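Local coordinates for 6-phosphogluconolactonase (PDB 3CSS), which probably hydrolyses 6-phosphogluconolactone to 6-phosphogluconate, the second step of the oxidative pentose phosphate pathway, at residues 51-56 / 89-94; 68-73 / 139-144; 163-168 / 221-226. One frame throughout, in Å; residues are numbered along the deposited sequence.

Contact 1. Residues 51-56 / 89-94; sequences RLYEEL and SMATKA
The bent side chain of M90 crosses that of Y53 at about a right angle. Its sulfur lies beside the ring rather than over it: SD of M90 is 4.9 Å from the centroid of Y53 and 76° off the ring normal, an edge-on Met-aromatic contact. The nearest ring atom to SD of M90 is CD2 of Y53, at 3.7 Å, while CE of M90 sits 3.8 Å from CE2 of Y53, so sulfur and methyl together follow one rim of the tyrosine. In M90, CG is anti to the backbone N (chi1 -179°), and bends at chi2 and chi3 bring the end of the chain nearer to Y53. Helices 50-59 and 87-96, which carry these residues, pack side by side in the alpha/beta fold of the glucosamine-6-phosphate isomerase family, their local axes 8.8 Å apart and inclined at 31°. The helices come close where A94 faces the stem of Y53: CB of A94 touches CB of Y53 at 3.6 Å. On the next residue, CG of E54 covers the same methyl of A94 at 3.8 Å. The side chain of Y53 also touches L43 and L160, and its OH is hydrogen-bonded to the backbone O of S44.

Contact 2. Residues 68-73 / 139-144; sequences AVQFIL and NCLPCK
Q70 reaches from strand 69-77 of the central, mostly parallel sheet to L141 and C140, where helix 123-140 ends and the chain turns into the small hairpin of strands 143-145 and 152-154. A sheet strand of the alpha/beta fold here meets the chain just after one of its helices. CB of Q70 points toward the loop, CG stands anti to the backbone N (chi1 176°), and the extended chain carries the amide across. Its CD comes within 3.7 Å of CD1 of L141, so a leucine methyl lies over one face of the amide. OE1 of Q70 lies 3.4 Å from that same CD1 of L141, with CD of P142 further off. At the tip, NE2 of Q70 donates to the backbone O of C140 over 3.2 Å in a nearly straight bond of 164°. The acceptor lies close to the amide plane of Q70, whereas the donor stands well above the carbonyl plane of C140. The bond thus ties the strand to the last turn of the helix.

Two residues along the strand, I72 adds apolar contacts and also touches Y133 and L137 of helix 123-140. Both of its branches meet L141: CG2 of I72 is 4.0 Å from CD1 of L141, and CD1 of I72 is 4.1 Å from CD2 of L141.

Contact 3. Residues 163-168 / 221-226; sequences FGSDGH and GKDKNW
Two hydrogen bonds from the side chains of K224 and W226 grip backbone carbonyls of the loop 163-168. NZ of K224 donates to O of F163 at 2.7 Å, approaching 21° from the carbonyl plane. A bend at chi2 (-71°) turns CD of K224 toward the loop, and CE follows to 3.0 Å from O of F163. NE1 of W226 donates to O of S165 at 2.8 Å; O of S165 lies near the indole plane, but the bond is bent, with an N-H...O angle of 134°. A water accepts from N of S165 and, weakly, from NZ of K224, adding a weak bridge between the segments.

Van der Waals contacts fill in beside these bonds. CZ2 of W226 lies 3.5 Å from C of D166, while CB of S165 packs against O of D223 at 3.6 Å.

Within the loop, polar bonds fix its shape. Residues 164-167 form a type I turn, and OD1 of D166 takes two donors: N of H168 closes an Asx turn, and ND1 of H168 reaches the syn lone pair at 2.6 Å. The other carboxylate oxygen, OD2 of D166, is hydrogen-bonded to OG of S192.

The loop leaves the C-terminal end of parallel strand 158-162, where alpha/beta folds usually place their binding sites, and F163 packs on V217 and A219 of neighbouring strand 214-219 and on V227, V228 and V231 of helix 225-232.

In the fold
All three contacts lie around one mixed sheet: contact 1 joins two helices, contact 2 a strand to the chain after a helix, contact 3 a loop to the start of a helix. Contacts 1 and 2 interlock along the chain, strand 69-77 leading on to helix 87-96; their centres are about 19 Å apart. Contact 3 follows both in sequence, its centre about 23 Å from that of contact 1 and 29 Å from that of contact 2, across the chain's centre from the latter. Strand 69-77, part of contact 2, and strand 158-162, which runs into contact 3, flank strand 39-43. Non-touching contacts thus join parts far apart in sequence within a single alpha/beta domain.

Contact 1. Residues 51-56 / 89-94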
ATOM      1  N   ARG A  51      -6.906  11.305   5.582  1.00 19.95           N
ATOM      2  CA  ARG A  51      -6.541  12.650   5.986  0.50 20.20           C
ATOM      3  C   ARG A  51      -5.224  13.110   5.354  1.00 19.79           C
ATOM      4  O   ARG A  51      -5.144  14.265   4.951  1.00 19.99           O
ATOM      5  CB  ARG A  51      -6.583  12.814   7.489  0.50 20.67           C
ATOM      6  CG  ARG A  51      -8.004  12.847   7.966  0.50 20.55           C
ATOM      7  CD  ARG A  51      -8.081  12.394   9.372  0.50 22.16           C
ATOM      8  NE  ARG A  51      -7.203  13.210  10.192  0.50 22.78           N
ATOM      9  CZ  ARG A  51      -7.336  13.325  11.501  0.50 23.02           C
ATOM     10  NH1 ARG A  51      -8.302  12.659  12.110  0.50 22.76           N
ATOM     11  NH2 ARG A  51      -6.508  14.095  12.181  0.50 22.61           N
ATOM     12  N   LEU A  52      -4.254  12.210   5.178  1.00 19.41           N
ATOM     13  CA  LEU A  52      -3.044  12.530   4.420  1.00 18.67           C
ATOM     14  C   LEU A  52      -3.380  13.034   3.017  1.00 18.29           C
ATOM     15  O   LEU A  52      -2.869  14.068   2.568  1.00 18.72           O
ATOM     16  CB  LEU A  52      -2.142  11.308   4.319  1.00 18.56           C
ATOM     17  CG  LEU A  52      -0.945  11.393   3.379  1.00 19.75           C
ATOM     18  CD1 LEU A  52       0.023  12.508   3.795  1.00 19.66           C
ATOM     19  CD2 LEU A  52      -0.246  10.031   3.320  1.00 19.85           C
ATOM     20  N   TYR A  53      -4.228  12.297   2.319  1.00 18.72           N
ATOM     21  CA  TYR A  53      -4.624  12.661   0.971  1.00 18.92           C
ATOM     22  C   TYR A  53      -5.290  14.046   0.922  1.00 19.38           C
ATOM     23  O   TYR A  53      -4.993  14.853   0.034  1.00 19.98           O
ATOM     24  CB  TYR A  53      -5.500  11.577   0.345  1.00 18.73           C
ATOM     25  CG  TYR A  53      -4.871  10.192   0.331  1.00 17.91           C
ATOM     26  CD1 TYR A  53      -3.474  10.007   0.454  1.00 20.01           C
ATOM     27  CD2 TYR A  53      -5.660   9.069   0.179  1.00 18.71           C
ATOM     28  CE1 TYR A  53      -2.913   8.750   0.451  1.00 20.66           C
ATOM     29  CE2 TYR A  53      -5.091   7.783   0.173  1.00 18.52           C
ATOM     30  CZ  TYR A  53      -3.726   7.630   0.319  1.00 18.28           C
ATOM     31  OH  TYR A  53      -3.160   6.365   0.332  1.00 20.53           O
ATOM     32  N   GLU A  54      -6.157  14.320   1.892  1.00 19.20           N
ATOM     33  CA  GLU A  54      -6.811  15.617   1.994  1.00 20.29           C
ATOM     34  C   GLU A  54      -5.781  16.727   2.189  1.00 20.39           C
ATOM     35  O   GLU A  54      -5.884  17.808   1.591  1.00 20.75           O
ATOM     36  CB  GLU A  54      -7.842  15.592   3.131  1.00 19.99           C
ATOM     37  CG  GLU A  54      -9.029  14.685   2.830  1.00 21.08           C
ATOM     38  CD  GLU A  54     -10.023  14.617   3.949  1.00 23.68           C
ATOM     39  OE1 GLU A  54      -9.771  15.231   5.003  1.00 22.28           O
ATOM     40  OE2 GLU A  54     -11.062  13.962   3.759  1.00 23.96           O
ATOM     41  N   GLU A  55      -4.786  16.458   3.024  1.00 20.98           N
ATOM     42  CA  GLU A  55      -3.739  17.441   3.291  0.50 21.33           C
ATOM     43  C   GLU A  55      -2.890  17.688   2.042  1.00 21.38           C
ATOM     44  O   GLU A  55      -2.583  18.829   1.719  1.00 21.48           O
ATOM     45  CB  GLU A  55      -2.862  17.018   4.460  0.50 21.84           C
ATOM     46  CG  GLU A  55      -1.860  18.085   4.867  0.50 23.21           C
ATOM     47  CD  GLU A  55      -1.359  17.879   6.254  0.50 26.60           C
ATOM     48  OE1 GLU A  55      -1.828  16.917   6.908  0.50 29.24           O
ATOM     49  OE2 GLU A  55      -0.506  18.681   6.695  0.50 28.08           O
ATOM     50  N   LEU A  56      -2.511  16.626   1.331  1.00 21.44           N
ATOM     51  CA  LEU A  56      -1.833  16.794   0.039  1.00 21.69           C
ATOM     52  C   LEU A  56      -2.668  17.626  -0.944  1.00 21.78           C
ATOM     53  O   LEU A  56      -2.146  18.477  -1.682  1.00 21.80           O
ATOM     54  CB  LEU A  56      -1.538  15.435  -0.586  1.00 21.70           C
ATOM     55  CG  LEU A  56      -0.493  14.580   0.132  1.00 21.79           C
ATOM     56  CD1 LEU A  56      -0.506  13.148  -0.457  1.00 22.41           C
ATOM     57  CD2 LEU A  56       0.922  15.205   0.054  1.00 22.95           C
ATOM     58  N   SER A  89     -12.310   5.305  -4.890  1.00 22.86           N
ATOM     59  CA  SER A  89     -13.303   6.300  -4.504  1.00 23.03           C
ATOM     60  C   SER A  89     -12.756   7.197  -3.399  1.00 22.95           C
ATOM     61  O   SER A  89     -12.786   8.428  -3.497  1.00 22.14           O
ATOM     62  CB  SER A  89     -14.575   5.623  -4.009  1.00 23.20           C
ATOM     63  OG  SER A  89     -15.504   6.597  -3.562  1.00 23.82           O
ATOM     64  N   MET A  90     -12.268   6.567  -2.337  1.00 23.28           N
ATOM     65  CA  MET A  90     -11.727   7.308  -1.215  1.00 23.48           C
ATOM     66  C   MET A  90     -10.607   8.253  -1.661  1.00 23.61           C
ATOM     67  O   MET A  90     -10.606   9.425  -1.306  1.00 22.75           O
ATOM     68  CB  MET A  90     -11.233   6.345  -0.134  1.00 23.93           C
ATOM     69  CG  MET A  90     -10.680   7.042   1.093  1.00 25.61           C
ATOM     70  SD  MET A  90      -8.928   7.445   0.960  1.00 26.81           S
ATOM     71  CE  MET A  90      -8.194   5.812   0.916  1.00 27.02           C
ATOM     72  N   ALA A  91      -9.653   7.740  -2.438  1.00 23.51           N
ATOM     73  CA  ALA A  91      -8.508   8.537  -2.905  1.00 23.21           C
ATOM     74  C   ALA A  91      -8.919   9.679  -3.837  1.00 23.59           C
ATOM     75  O   ALA A  91      -8.336  10.761  -3.810  1.00 24.47           O
ATOM     76  CB  ALA A  91      -7.517   7.630  -3.631  1.00 22.62           C
ATOM     77  N   THR A  92      -9.925   9.411  -4.667  1.00 23.33           N
ATOM     78  CA  THR A  92     -10.452  10.392  -5.615  1.00 23.43           C
ATOM     79  C   THR A  92     -11.129  11.544  -4.885  1.00 23.35           C
ATOM     80  O   THR A  92     -10.846  12.709  -5.175  1.00 23.74           O
ATOM     81  CB  THR A  92     -11.398   9.714  -6.646  1.00 23.20           C
ATOM     82  OG1 THR A  92     -10.639   8.827  -7.468  1.00 23.58           O
ATOM     83  CG2 THR A  92     -12.067  10.752  -7.536  1.00 23.12           C
ATOM     84  N   LYS A  93     -12.018  11.231  -3.945  1.00 23.61           N
ATOM     85  CA  LYS A  93     -12.715  12.259  -3.171  1.00 23.91           C
ATOM     86  C   LYS A  93     -11.733  13.117  -2.393  1.00 23.67           C
ATOM     87  O   LYS A  93     -11.879  14.348  -2.323  1.00 23.55           O
ATOM     88  CB  LYS A  93     -13.738  11.644  -2.216  1.00 24.07           C
ATOM     89  CG  LYS A  93     -14.937  11.032  -2.909  1.00 25.39           C
ATOM     90  CD  LYS A  93     -15.972  10.584  -1.896  1.00 29.07           C
ATOM     91  CE  LYS A  93     -17.066   9.734  -2.548  1.00 31.65           C
ATOM     92  NZ  LYS A  93     -18.351   9.828  -1.795  1.00 34.85           N
ATOM     93  N   ALA A  94     -10.723  12.463  -1.820  1.00 23.58           N
ATOM     94  CA  ALA A  94      -9.747  13.158  -1.003  1.00 23.79           C
ATOM     95  C   ALA A  94      -8.759  13.960  -1.842  1.00 24.56           C
ATOM     96  O   ALA A  94      -8.318  15.022  -1.400  1.00 24.73           O
ATOM     97  CB  ALA A  94      -9.004  12.184  -0.067  1.00 22.91           C
TER

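Contact 2. Residues 68-73 / 139-144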
ATOM      1  N   ALA A  68       4.568  15.763 -10.610  1.00 22.81           N
ATOM      2  CA  ALA A  68       5.663  15.348  -9.713  1.00 22.48           C
ATOM      3  C   ALA A  68       5.524  13.893  -9.222  1.00 21.75           C
ATOM      4  O   ALA A  68       6.520  13.258  -8.874  1.00 20.87           O
ATOM      5  CB  ALA A  68       5.754  16.285  -8.520  1.00 22.50           C
ATOM      6  N   VAL A  69       4.289  13.391  -9.177  1.00 21.01           N
ATOM      7  CA  VAL A  69       3.983  12.065  -8.634  1.00 20.60           C
ATOM      8  C   VAL A  69       3.201  11.229  -9.643  1.00 20.65           C
ATOM      9  O   VAL A  69       2.261  11.719 -10.280  1.00 21.90           O
ATOM     10  CB  VAL A  69       3.160  12.136  -7.314  1.00 20.92           C
ATOM     11  CG1 VAL A  69       2.746  10.705  -6.856  1.00 19.73           C
ATOM     12  CG2 VAL A  69       3.935  12.857  -6.199  1.00 20.08           C
ATOM     13  N   GLN A  70       3.615   9.978  -9.792  1.00 20.37           N
ATOM     14  CA  GLN A  70       2.837   8.965 -10.496  1.00 20.25           C
ATOM     15  C   GLN A  70       2.186   8.082  -9.433  1.00 19.65           C
ATOM     16  O   GLN A  70       2.896   7.417  -8.664  1.00 20.15           O
ATOM     17  CB  GLN A  70       3.731   8.127 -11.402  1.00 20.61           C
ATOM     18  CG  GLN A  70       2.994   6.982 -12.106  1.00 20.99           C
ATOM     19  CD  GLN A  70       3.898   6.214 -13.042  1.00 22.78           C
ATOM     20  OE1 GLN A  70       4.951   5.739 -12.637  1.00 22.03           O
ATOM     21  NE2 GLN A  70       3.492   6.102 -14.304  1.00 21.63           N
ATOM     22  N   PHE A  71       0.851   8.083  -9.415  1.00 19.68           N
ATOM     23  CA  PHE A  71       0.047   7.397  -8.400  1.00 19.12           C
ATOM     24  C   PHE A  71      -0.405   6.021  -8.893  1.00 19.19           C
ATOM     25  O   PHE A  71      -0.901   5.869 -10.027  1.00 19.54           O
ATOM     26  CB  PHE A  71      -1.219   8.190  -8.057  1.00 18.97           C
ATOM     27  CG  PHE A  71      -0.974   9.502  -7.384  1.00 19.03           C
ATOM     28  CD1 PHE A  71      -0.959   9.583  -6.005  1.00 20.30           C
ATOM     29  CD2 PHE A  71      -0.788  10.657  -8.127  1.00 19.87           C
ATOM     30  CE1 PHE A  71      -0.754  10.785  -5.356  1.00 20.74           C
ATOM     31  CE2 PHE A  71      -0.573  11.881  -7.490  1.00 20.57           C
ATOM     32  CZ  PHE A  71      -0.558  11.941  -6.096  1.00 20.30           C
ATOM     33  N   ILE A  72      -0.271   5.040  -8.016  1.00 18.39           N
ATOM     34  CA  ILE A  72      -0.845   3.717  -8.198  1.00 18.09           C
ATOM     35  C   ILE A  72      -1.542   3.314  -6.907  1.00 18.24           C
ATOM     36  O   ILE A  72      -1.230   3.831  -5.836  1.00 19.13           O
ATOM     37  CB  ILE A  72       0.208   2.649  -8.608  1.00 18.48           C
ATOM     38  CG1 ILE A  72       1.104   2.224  -7.429  1.00 17.65           C
ATOM     39  CG2 ILE A  72       1.090   3.173  -9.805  1.00 17.64           C
ATOM     40  CD1 ILE A  72       2.069   1.059  -7.790  1.00 19.12           C
ATOM     41  N   LEU A  73      -2.499   2.403  -7.022  1.00 18.69           N
ATOM     42  CA  LEU A  73      -3.130   1.832  -5.836  1.00 19.31           C
ATOM     43  C   LEU A  73      -2.325   0.594  -5.430  1.00 18.97           C
ATOM     44  O   LEU A  73      -2.144  -0.350  -6.205  1.00 18.48           O
ATOM     45  CB  LEU A  73      -4.586   1.446  -6.110  1.00 19.63           C
ATOM     46  CG  LEU A  73      -5.580   2.573  -6.385  1.00 21.18           C
ATOM     47  CD1 LEU A  73      -6.889   1.957  -6.885  1.00 24.12           C
ATOM     48  CD2 LEU A  73      -5.816   3.422  -5.146  1.00 21.92           C
ATOM     49  N   ASN A 139       4.348  -1.873 -17.878  1.00 27.27           N
ATOM     50  CA  ASN A 139       4.407  -1.002 -19.066  1.00 28.44           C
ATOM     51  C   ASN A 139       4.600   0.482 -18.732  1.00 28.30           C
ATOM     52  O   ASN A 139       5.164   1.225 -19.530  1.00 28.92           O
ATOM     53  CB  ASN A 139       3.109  -1.142 -19.866  1.00 28.87           C
ATOM     54  CG  ASN A 139       3.072  -2.390 -20.741  1.00 33.20           C
ATOM     55  OD1 ASN A 139       4.087  -3.065 -20.966  1.00 38.37           O
ATOM     56  ND2 ASN A 139       1.892  -2.666 -21.298  1.00 38.92           N
ATOM     57  N   CYS A 140       4.127   0.916 -17.563  1.00 28.07           N
ATOM     58  CA  CYS A 140       4.030   2.355 -17.244  1.00 27.92           C
ATOM     59  C   CYS A 140       4.979   2.856 -16.163  1.00 27.65           C
ATOM     60  O   CYS A 140       5.182   4.067 -16.057  1.00 26.39           O
ATOM     61  CB  CYS A 140       2.609   2.704 -16.802  1.00 28.08           C
ATOM     62  SG  CYS A 140       1.373   2.383 -18.061  1.00 31.26           S
ATOM     63  N   LEU A 141       5.488   1.942 -15.321  1.00 27.05           N
ATOM     64  CA  LEU A 141       6.429   2.294 -14.264  1.00 26.64           C
ATOM     65  C   LEU A 141       7.893   1.953 -14.616  1.00 26.73           C
ATOM     66  O   LEU A 141       8.160   1.134 -15.508  1.00 26.60           O
ATOM     67  CB  LEU A 141       6.047   1.589 -12.950  1.00 26.65           C
ATOM     68  CG  LEU A 141       5.010   2.258 -12.050  1.00 26.96           C
ATOM     69  CD1 LEU A 141       3.712   2.568 -12.816  1.00 27.27           C
ATOM     70  CD2 LEU A 141       4.764   1.363 -10.824  1.00 26.49           C
ATOM     71  N   PRO A 142       8.848   2.604 -13.923  1.00 26.89           N
ATOM     72  CA  PRO A 142      10.236   2.174 -13.990  1.00 27.13           C
ATOM     73  C   PRO A 142      10.354   0.773 -13.404  1.00 26.41           C
ATOM     74  O   PRO A 142       9.860   0.519 -12.303  1.00 25.50           O
ATOM     75  CB  PRO A 142      10.981   3.179 -13.091  1.00 27.44           C
ATOM     76  CG  PRO A 142       9.997   4.143 -12.637  1.00 28.09           C
ATOM     77  CD  PRO A 142       8.642   3.583 -12.844  1.00 27.23           C
ATOM     78  N   CYS A 143      11.000  -0.122 -14.152  1.00 25.96           N
ATOM     79  CA  CYS A 143      11.151  -1.514 -13.737  1.00 25.40           C
ATOM     80  C   CYS A 143      12.605  -1.928 -13.781  1.00 24.30           C
ATOM     81  O   CYS A 143      13.418  -1.338 -14.534  1.00 24.47           O
ATOM     82  CB  CYS A 143      10.314  -2.441 -14.635  1.00 25.71           C
ATOM     83  SG  CYS A 143       8.540  -2.149 -14.544  1.00 29.79           S
ATOM     84  N   LYS A 144      12.921  -2.953 -13.007  1.00 21.74           N
ATOM     85  CA  LYS A 144      14.215  -3.602 -13.064  1.00 22.01           C
ATOM     86  C   LYS A 144      14.054  -5.119 -13.083  1.00 20.86           C
ATOM     87  O   LYS A 144      13.067  -5.656 -12.605  1.00 19.57           O
ATOM     88  CB  LYS A 144      15.083  -3.123 -11.907  1.00 22.01           C
ATOM     89  CG  LYS A 144      15.599  -1.704 -12.147  1.00 24.57           C
ATOM     90  CD  LYS A 144      16.879  -1.422 -11.383  1.00 27.88           C
ATOM     91  CE  LYS A 144      17.878  -0.656 -12.226  1.00 29.03           C
ATOM     92  NZ  LYS A 144      19.157  -0.500 -11.493  1.00 31.81           N
TER

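Contact 3. Residues 163-168 / 221-226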
ATOM      1  N   PHE A 163      -1.741  -1.276   8.733  1.00 16.34           N
ATOM      2  CA  PHE A 163      -1.818  -2.587   9.373  1.00 16.21           C
ATOM      3  C   PHE A 163      -3.260  -2.848   9.754  1.00 16.70           C
ATOM      4  O   PHE A 163      -3.924  -1.966  10.307  1.00 17.23           O
ATOM      5  CB  PHE A 163      -1.005  -2.640  10.669  1.00 16.33           C
ATOM      6  CG  PHE A 163       0.499  -2.708  10.502  1.00 15.38           C
ATOM      7  CD1 PHE A 163       1.108  -3.340   9.418  1.00 16.35           C
ATOM      8  CD2 PHE A 163       1.300  -2.189  11.487  1.00 16.51           C
ATOM      9  CE1 PHE A 163       2.507  -3.408   9.359  1.00 17.47           C
ATOM     10  CE2 PHE A 163       2.664  -2.260  11.438  1.00 16.08           C
ATOM     11  CZ  PHE A 163       3.268  -2.880  10.384  1.00 14.66           C
ATOM     12  N   GLY A 164      -3.717  -4.062   9.505  1.00 16.50           N
ATOM     13  CA  GLY A 164      -4.941  -4.547  10.119  1.00 16.31           C
ATOM     14  C   GLY A 164      -4.679  -5.174  11.465  1.00 15.93           C
ATOM     15  O   GLY A 164      -3.563  -5.625  11.763  1.00 15.51           O
ATOM     16  N   SER A 165      -5.739  -5.262  12.266  1.00 16.24           N
ATOM     17  CA  SER A 165      -5.658  -5.977  13.547  1.00 15.58           C
ATOM     18  C   SER A 165      -5.359  -7.483  13.387  1.00 15.44           C
ATOM     19  O   SER A 165      -4.972  -8.133  14.347  1.00 15.28           O
ATOM     20  CB  SER A 165      -6.927  -5.793  14.355  1.00 17.09           C
ATOM     21  OG  SER A 165      -8.015  -6.423  13.701  1.00 17.45           O
ATOM     22  N   ASP A 166      -5.550  -8.003  12.180  1.00 14.21           N
ATOM     23  CA  ASP A 166      -5.195  -9.373  11.824  1.00 14.72           C
ATOM     24  C   ASP A 166      -3.723  -9.543  11.421  1.00 14.67           C
ATOM     25  O   ASP A 166      -3.295 -10.657  11.081  1.00 14.18           O
ATOM     26  CB  ASP A 166      -6.112  -9.868  10.713  1.00 15.21           C
ATOM     27  CG  ASP A 166      -5.843  -9.196   9.379  1.00 13.87           C
ATOM     28  OD1 ASP A 166      -5.288  -8.082   9.376  1.00 15.38           O
ATOM     29  OD2 ASP A 166      -6.169  -9.791   8.317  1.00 14.83           O
ATOM     30  N   GLY A 167      -2.960  -8.443  11.411  1.00 14.09           N
ATOM     31  CA  GLY A 167      -1.549  -8.481  11.016  1.00 14.30           C
ATOM     32  C   GLY A 167      -1.282  -8.285   9.528  1.00 14.07           C
ATOM     33  O   GLY A 167      -0.128  -8.317   9.093  1.00 15.16           O
ATOM     34  N   HIS A 168      -2.336  -8.113   8.717  1.00 14.51           N
ATOM     35  CA  HIS A 168      -2.169  -7.915   7.287  1.00 15.38           C
ATOM     36  C   HIS A 168      -1.690  -6.490   6.978  1.00 15.24           C
ATOM     37  O   HIS A 168      -1.831  -5.576   7.794  1.00 16.37           O
ATOM     38  CB  HIS A 168      -3.466  -8.259   6.511  1.00 16.21           C
ATOM     39  CG  HIS A 168      -4.386  -7.106   6.284  1.00 16.88           C
ATOM     40  ND1 HIS A 168      -5.318  -6.699   7.213  1.00 16.82           N
ATOM     41  CD2 HIS A 168      -4.566  -6.308   5.201  1.00 19.54           C
ATOM     42  CE1 HIS A 168      -5.999  -5.670   6.738  1.00 20.95           C
ATOM     43  NE2 HIS A 168      -5.570  -5.416   5.512  1.00 20.87           N
ATOM     44  N   GLY A 221      -4.223   2.322  16.926  1.00 13.98           N
ATOM     45  CA  GLY A 221      -5.094   1.467  17.733  1.00 14.26           C
ATOM     46  C   GLY A 221      -4.358   0.408  18.534  1.00 13.79           C
ATOM     47  O   GLY A 221      -3.418  -0.232  18.062  1.00 12.86           O
ATOM     48  N   LYS A 222      -4.804   0.196  19.762  1.00 14.00           N
ATOM     49  CA  LYS A 222      -4.229  -0.852  20.616  0.50 14.64           C
ATOM     50  C   LYS A 222      -4.330  -2.212  19.940  1.00 14.19           C
ATOM     51  O   LYS A 222      -3.485  -3.088  20.165  1.00 13.26           O
ATOM     52  CB  LYS A 222      -4.951  -0.920  21.969  0.50 15.01           C
ATOM     53  CG  LYS A 222      -4.055  -1.299  23.152  0.50 18.32           C
ATOM     54  CD  LYS A 222      -3.285  -2.620  23.010  0.50 19.59           C
ATOM     55  CE  LYS A 222      -1.901  -2.455  23.593  0.50 20.19           C
ATOM     56  NZ  LYS A 222      -1.410  -1.073  23.297  0.50 17.84           N
ATOM     57  N   ASP A 223      -5.365  -2.402  19.124  1.00 14.66           N
ATOM     58  CA  ASP A 223      -5.543  -3.683  18.464  1.00 15.43           C
ATOM     59  C   ASP A 223      -4.494  -3.982  17.404  1.00 15.04           C
ATOM     60  O   ASP A 223      -4.483  -5.076  16.857  1.00 15.13           O
ATOM     61  CB  ASP A 223      -6.968  -3.877  17.902  1.00 16.04           C
ATOM     62  CG  ASP A 223      -7.339  -2.893  16.824  1.00 18.44           C
ATOM     63  OD1 ASP A 223      -6.537  -2.017  16.456  1.00 20.92           O
ATOM     64  OD2 ASP A 223      -8.491  -2.987  16.346  1.00 21.25           O
ATOM     65  N   LYS A 224      -3.621  -3.014  17.109  1.00 15.24           N
ATOM     66  CA  LYS A 224      -2.486  -3.245  16.218  1.00 14.76           C
ATOM     67  C   LYS A 224      -1.170  -3.477  16.928  1.00 14.54           C
ATOM     68  O   LYS A 224      -0.145  -3.721  16.251  1.00 14.73           O
ATOM     69  CB  LYS A 224      -2.212  -2.042  15.322  1.00 15.42           C
ATOM     70  CG  LYS A 224      -3.361  -1.307  14.858  1.00 18.90           C
ATOM     71  CD  LYS A 224      -4.103  -2.031  13.903  1.00 19.36           C
ATOM     72  CE  LYS A 224      -4.756  -0.967  13.059  1.00 22.29           C
ATOM     73  NZ  LYS A 224      -5.794  -1.457  12.237  1.00 27.99           N
ATOM     74  N   ASN A 225      -1.156  -3.338  18.258  1.00 13.78           N
ATOM     75  CA  ASN A 225       0.097  -3.395  19.006  1.00 14.12           C
ATOM     76  C   ASN A 225       0.809  -4.730  18.814  1.00 13.81           C
ATOM     77  O   ASN A 225       2.008  -4.755  18.648  1.00 14.87           O
ATOM     78  CB  ASN A 225      -0.156  -3.092  20.483  1.00 13.64           C
ATOM     79  CG  ASN A 225       1.127  -3.052  21.315  1.00 15.49           C
ATOM     80  OD1 ASN A 225       1.233  -3.753  22.313  1.00 17.05           O
ATOM     81  ND2 ASN A 225       2.089  -2.223  20.912  1.00 17.45           N
ATOM     82  N   TRP A 226       0.073  -5.843  18.798  1.00 12.74           N
ATOM     83  CA  TRP A 226       0.720  -7.140  18.632  1.00 12.84           C
ATOM     84  C   TRP A 226       1.370  -7.258  17.266  1.00 12.95           C
ATOM     85  O   TRP A 226       2.374  -7.958  17.088  1.00 13.31           O
ATOM     86  CB  TRP A 226      -0.280  -8.272  18.841  1.00 13.11           C
ATOM     87  CG  TRP A 226      -1.271  -8.542  17.727  1.00 12.39           C
ATOM     88  CD1 TRP A 226      -2.519  -7.996  17.595  1.00 13.63           C
ATOM     89  CD2 TRP A 226      -1.104  -9.427  16.614  1.00 12.99           C
ATOM     90  NE1 TRP A 226      -3.134  -8.485  16.493  1.00 12.67           N
ATOM     91  CE2 TRP A 226      -2.299  -9.364  15.856  1.00 12.21           C
ATOM     92  CE3 TRP A 226      -0.062 -10.242  16.158  1.00 13.10           C
ATOM     93  CZ2 TRP A 226      -2.486 -10.101  14.686  1.00 13.54           C
ATOM     94  CZ3 TRP A 226      -0.267 -10.988  15.014  1.00 12.72           C
ATOM     95  CH2 TRP A 226      -1.457 -10.910  14.291  1.00 12.79           C
TER
HETATM   96  O   HOH W   1      -7.907  -3.459  11.687  1.00 26.00           O